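Local coordinates for protein GH127 beta-L-arabinofuranoside (Geobacillus stearothermophilus, PDB 4QK0) that hydrolyses beta-L-arabinofuranosides as a glycoside hydrolase of family GH127, at the interface of chains A and B. Numbering follows the deposited sequence. Chains: chain A/B, GH127 beta-L-arabinofuranoside.

Contact 1: the interface of chains A and B. Residues chain A 321-323, 542, 544; chain B 388, 569, 640.
A:Arg544 reaches across to chain B and slides its side chain between B:Trp388 and B:Asn569, forming a layered stack at the two-fold interface of this GH127 beta-L-arabinofuranosidase, with cation-pi contact to the indole on one side and an amide on the other. The arginine starts a short 3-10 helix, 544-546, and its chain runs extended from CG to NE, which carries the guanidinium over the indole. Its methylene CD sits above the centre of the six-membered ring of B:Trp388, 3.4 Å from the centroid. Farther along, NH1 lies over the five-membered ring, 3.3 Å from that centroid. Guanidinium and indole planes are 28° apart, so the two are tilted rather than parallel, and the short approach of NH1 to the indole NE1 is a contact over the face, not a hydrogen bond. On the other face of the guanidinium the amide of B:Asn569 is stacked, its plane turned by 15° and its CB 3.4 Å from A:Arg544 NH2. The charge is met at the end of the group: A:Arg544 NH1 forms a salt bridge with the carboxylate OE2 of B:Glu640 at 2.7 Å. B:Glu640 OE2 also accepts a hydrogen bond from the backbone N of B:Asn569 (2.8 Å), from above the carboxylate plane, which ties the acid to the loop bearing the stacking amide and probably fixes its position at the NH1 end of the guanidinium. B:Trp388 is also held from its second face. A:Phe321 turns its ring edge to the indole, with the planes at 72° and CE1 3.6 Å from B:Trp388 CH2. Within chain A, A:Gln542 rests its CB over the ring of A:Phe323, and its NE2 lies in plane at the edge of the guanidinium.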
loop_
_atom_site.group_PDB
_atom_site.type_symbol
_atom_site.label_atom_id
_atom_site.label_comp_id
_atom_site.label_asym_id
_atom_site.label_seq_id
_atom_site.Cartn_x
_atom_site.Cartn_y
_atom_site.Cartn_z
ATOM N N PHE A 321 -1.460 13.514 3.710
ATOM C CA PHE A 321 -2.454 14.575 3.834
ATOM C C PHE A 321 -3.343 14.288 5.005
ATOM O O PHE A 321 -3.341 13.171 5.589
ATOM C CB PHE A 321 -3.243 14.756 2.491
ATOM C CG PHE A 321 -3.971 13.517 2.050
ATOM C CD1 PHE A 321 -5.269 13.252 2.521
ATOM C CD2 PHE A 321 -3.346 12.569 1.262
ATOM C CE1 PHE A 321 -5.935 12.073 2.189
ATOM C CE2 PHE A 321 -4.017 11.384 0.906
ATOM C CZ PHE A 321 -5.316 11.159 1.379
ATOM N N ASP A 322 -4.198 15.246 5.314
ATOM C CA ASP A 322 -5.063 15.120 6.486
ATOM C C ASP A 322 -5.834 13.813 6.594
ATOM O O ASP A 322 -6.520 13.394 5.671
ATOM C CB ASP A 322 -6.056 16.263 6.501
ATOM C CG ASP A 322 -5.366 17.646 6.670
ATOM O OD1 ASP A 322 -4.105 17.727 6.747
ATOM O OD2 ASP A 322 -6.107 18.645 6.689
ATOM N N PHE A 323 -5.729 13.210 7.767
ATOM C CA PHE A 323 -6.496 12.072 8.162
ATOM C C PHE A 323 -6.117 10.738 7.443
ATOM O O PHE A 323 -6.801 9.749 7.664
ATOM C CB PHE A 323 -7.985 12.335 8.009
ATOM C CG PHE A 323 -8.493 13.540 8.750
ATOM C CD1 PHE A 323 -8.464 13.597 10.138
ATOM C CD2 PHE A 323 -9.091 14.584 8.054
ATOM C CE1 PHE A 323 -9.020 14.672 10.811
ATOM C CE2 PHE A 323 -9.652 15.678 8.729
ATOM C CZ PHE A 323 -9.589 15.725 10.110
ATOM N N GLN A 542 -13.081 11.000 10.206
ATOM C CA GLN A 542 -12.389 11.237 8.930
ATOM C C GLN A 542 -11.148 10.372 8.770
ATOM O O GLN A 542 -10.673 10.215 7.659
ATOM C CB GLN A 542 -11.950 12.672 8.809
ATOM C CG GLN A 542 -13.081 13.667 8.718
ATOM C CD GLN A 542 -13.549 13.817 7.327
ATOM O OE1 GLN A 542 -12.754 14.080 6.430
ATOM N NE2 GLN A 542 -14.817 13.608 7.114
ATOM N N ARG A 544 -10.126 7.273 8.066
ATOM C CA ARG A 544 -10.749 6.173 7.411
ATOM C C ARG A 544 -10.194 4.827 7.848
ATOM O O ARG A 544 -10.963 3.919 8.038
ATOM C CB ARG A 544 -10.669 6.391 5.892
ATOM C CG ARG A 544 -11.622 7.571 5.676
ATOM C CD ARG A 544 -11.781 8.367 4.406
ATOM N NE ARG A 544 -12.460 9.591 4.817
ATOM C CZ ARG A 544 -13.018 10.490 4.027
ATOM N NH1 ARG A 544 -13.124 10.323 2.740
ATOM N NH2 ARG A 544 -13.565 11.549 4.574
ATOM N N TRP B 388 -11.037 6.193 -2.341
ATOM C CA TRP B 388 -11.054 7.563 -1.707
ATOM C C TRP B 388 -10.200 8.433 -2.608
ATOM O O TRP B 388 -9.005 8.271 -2.630
ATOM C CB TRP B 388 -10.472 7.475 -0.317
ATOM C CG TRP B 388 -10.379 8.740 0.451
ATOM C CD1 TRP B 388 -11.074 9.896 0.231
ATOM C CD2 TRP B 388 -9.635 8.950 1.649
ATOM N NE1 TRP B 388 -10.764 10.817 1.186
ATOM C CE2 TRP B 388 -9.886 10.278 2.068
ATOM C CE3 TRP B 388 -8.758 8.157 2.405
ATOM C CZ2 TRP B 388 -9.282 10.841 3.207
ATOM C CZ3 TRP B 388 -8.157 8.709 3.508
ATOM C CH2 TRP B 388 -8.417 10.056 3.897
ATOM N N ASN B 569 -17.133 10.008 2.691
ATOM C CA ASN B 569 -16.665 9.243 3.804
ATOM C C ASN B 569 -17.433 7.930 3.958
ATOM O O ASN B 569 -18.050 7.651 4.972
ATOM C CB ASN B 569 -16.603 10.086 5.095
ATOM C CG ASN B 569 -15.778 9.382 6.180
ATOM O OD1 ASN B 569 -15.350 8.238 5.993
ATOM N ND2 ASN B 569 -15.608 10.021 7.331
ATOM N N GLU B 640 -16.061 8.859 -4.011
ATOM C CA GLU B 640 -15.804 7.675 -3.236
ATOM C C GLU B 640 -16.708 6.513 -3.672
ATOM O O GLU B 640 -17.822 6.721 -4.218
ATOM C CB GLU B 640 -16.055 7.945 -1.741
ATOM C CG GLU B 640 -15.052 8.902 -1.161
ATOM C CD GLU B 640 -15.143 8.960 0.361
ATOM O OE1 GLU B 640 -15.327 7.899 1.032
ATOM O OE2 GLU B 640 -15.028 10.076 0.879
#

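Contact 2: the interface of chains A and B. Residues chain A 304-306, 325, 539, 644; chain B 612-613.
B:Tyr613 inserts its phenol into a recess of chain A lined by A:Met304, a selenomethionine here, A:Ile306, A:Ala539 and A:Trp644. Packing is tight around the ring. CB of A:Ile306 stands over the centre of one face, 4.0 Å from the centroid, in a CH-pi contact, while CG of B:Leu612, from the tyrosine's own chain, backs the opposite face toward its rim. B:Tyr613 CE1 meets CZ2 of A:Trp644 at 3.7 Å, with CB of A:Ala539 near the same ring carbon. With CG anti to its own carbonyl carbon (chi1 -58°), the tyrosine directs its hydroxyl to the backbone of A:Met304. B:Tyr613 OH donates to A:Met304 O at 2.7 Å, in the carbonyl plane and on a lone pair, with a C=O...donor angle of 137°. The looser, wetter side lies beyond the hydroxyl, where water 1 sits 2.8 Å from B:Tyr613 OH. This water bridges to the backbone N of A:Ile306 and, over a longer leg, to the indole NE1 of A:Trp644. A phenylalanine in place of B:Tyr613 would probably leave the A:Met304 carbonyl without its cross-chain donor and the bridging water without one of its partners. In the fold, the tyrosine begins strand 613-614, which pairs as an antiparallel bridge with A:Ala539 at the end of strand 534-539, while A:Met304 and A:Ile306 belong to the loop following helix 286-302.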
loop_
_atom_site.group_PDB
_atom_site.type_symbol
_atom_site.label_atom_id
_atom_site.label_comp_id
_atom_site.label_asym_id
_atom_site.label_seq_id
_atom_site.Cartn_x
_atom_site.Cartn_y
_atom_site.Cartn_z
HETATM N N MSE A 304 -0.915 12.661 12.597
HETATM C CA MSE A 304 -0.150 11.997 13.598
HETATM C C MSE A 304 -0.842 10.740 14.045
HETATM O O MSE A 304 -2.031 10.753 14.283
HETATM C CB MSE A 304 0.003 12.908 14.829
HETATM C CG MSE A 304 0.878 12.299 15.870
HETATM SE SE MSE A 304 1.004 13.375 17.551
HETATM C CE MSE A 304 -0.771 13.154 18.220
ATOM N N TYR A 305 -0.063 9.658 14.227
ATOM C CA TYR A 305 -0.590 8.380 14.727
ATOM C C TYR A 305 -0.772 8.423 16.226
ATOM O O TYR A 305 -0.107 9.168 16.928
ATOM C CB TYR A 305 0.380 7.247 14.333
ATOM C CG TYR A 305 0.373 6.907 12.814
ATOM C CD1 TYR A 305 -0.577 6.052 12.291
ATOM C CD2 TYR A 305 1.308 7.423 11.968
ATOM C CE1 TYR A 305 -0.600 5.734 10.943
ATOM C CE2 TYR A 305 1.284 7.122 10.621
ATOM C CZ TYR A 305 0.323 6.237 10.113
ATOM O OH TYR A 305 0.287 5.967 8.732
ATOM N N ILE A 306 -1.572 7.524 16.749
ATOM C CA ILE A 306 -1.853 7.542 18.143
ATOM C C ILE A 306 -0.579 7.270 18.989
ATOM O O ILE A 306 -0.533 7.634 20.137
ATOM C CB ILE A 306 -2.990 6.581 18.500
ATOM C CG1 ILE A 306 -3.487 6.819 19.919
ATOM C CG2 ILE A 306 -2.547 5.140 18.294
ATOM C CD1 ILE A 306 -4.684 5.989 20.329
ATOM N N LEU A 325 -3.998 7.955 7.625
ATOM C CA LEU A 325 -3.167 7.339 8.662
ATOM C C LEU A 325 -3.327 5.824 8.713
ATOM O O LEU A 325 -3.823 5.260 9.700
ATOM C CB LEU A 325 -3.585 7.928 10.005
ATOM C CG LEU A 325 -3.218 9.406 10.130
ATOM C CD1 LEU A 325 -3.947 9.999 11.307
ATOM C CD2 LEU A 325 -1.713 9.621 10.280
ATOM N N ALA A 539 -10.705 7.285 16.948
ATOM C CA ALA A 539 -10.147 8.277 16.056
ATOM C C ALA A 539 -11.240 9.061 15.380
ATOM O O ALA A 539 -12.361 8.577 15.199
ATOM C CB ALA A 539 -9.278 7.670 15.019
ATOM N N TRP A 644 -5.061 -0.803 16.582
ATOM C CA TRP A 644 -6.432 -0.497 16.386
ATOM C C TRP A 644 -7.192 -1.805 16.195
ATOM O O TRP A 644 -7.054 -2.477 15.174
ATOM C CB TRP A 644 -6.594 0.448 15.200
ATOM C CG TRP A 644 -6.106 1.783 15.524
ATOM C CD1 TRP A 644 -4.873 2.306 15.254
ATOM C CD2 TRP A 644 -6.845 2.806 16.175
ATOM N NE1 TRP A 644 -4.791 3.563 15.735
ATOM C CE2 TRP A 644 -6.005 3.909 16.283
ATOM C CE3 TRP A 644 -8.147 2.897 16.669
ATOM C CZ2 TRP A 644 -6.407 5.101 16.878
ATOM C CZ3 TRP A 644 -8.557 4.075 17.227
ATOM C CH2 TRP A 644 -7.668 5.167 17.357
ATOM N N LEU B 612 -8.185 14.585 17.408
ATOM C CA LEU B 612 -7.915 13.480 16.546
ATOM C C LEU B 612 -8.210 12.175 17.208
ATOM O O LEU B 612 -8.738 11.266 16.576
ATOM C CB LEU B 612 -6.471 13.539 16.025
ATOM C CG LEU B 612 -5.999 12.537 15.004
ATOM C CD1 LEU B 612 -6.895 12.536 13.773
ATOM C CD2 LEU B 612 -4.551 12.812 14.619
ATOM N N TYR B 613 -7.913 12.078 18.477
ATOM C CA TYR B 613 -8.150 10.887 19.279
ATOM C C TYR B 613 -8.899 11.254 20.551
ATOM O O TYR B 613 -8.557 12.227 21.158
ATOM C CB TYR B 613 -6.791 10.244 19.641
ATOM C CG TYR B 613 -5.986 9.898 18.422
ATOM C CD1 TYR B 613 -6.488 8.992 17.485
ATOM C CD2 TYR B 613 -4.767 10.504 18.144
ATOM C CE1 TYR B 613 -5.790 8.687 16.380
ATOM C CE2 TYR B 613 -4.054 10.193 16.999
ATOM C CZ TYR B 613 -4.587 9.302 16.107
ATOM O OH TYR B 613 -3.921 8.948 14.908
HETATM O O HOH W 1 -3.368 6.202 14.672
#

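Contacts 1 and 2 lie about 13 Å apart, measured between the centres of their C-alpha atoms, and belong to one two-fold interface. They share no residue, but the chain A stretch 321-325 contributes to both, and strand 534-539, used in contact 2, leads shortly into the 3-10 helix 544-546 of contact 1. Contact 1 relies on charge and aromatic faces, contact 2 on an inserted phenol and strand pairing. Symmetry repeats each with the chains exchanged. Residues of the catalytic and C-terminal ranges of both chains take part, an arrangement suggesting a dimer, although the structure alone does not show its state in solution.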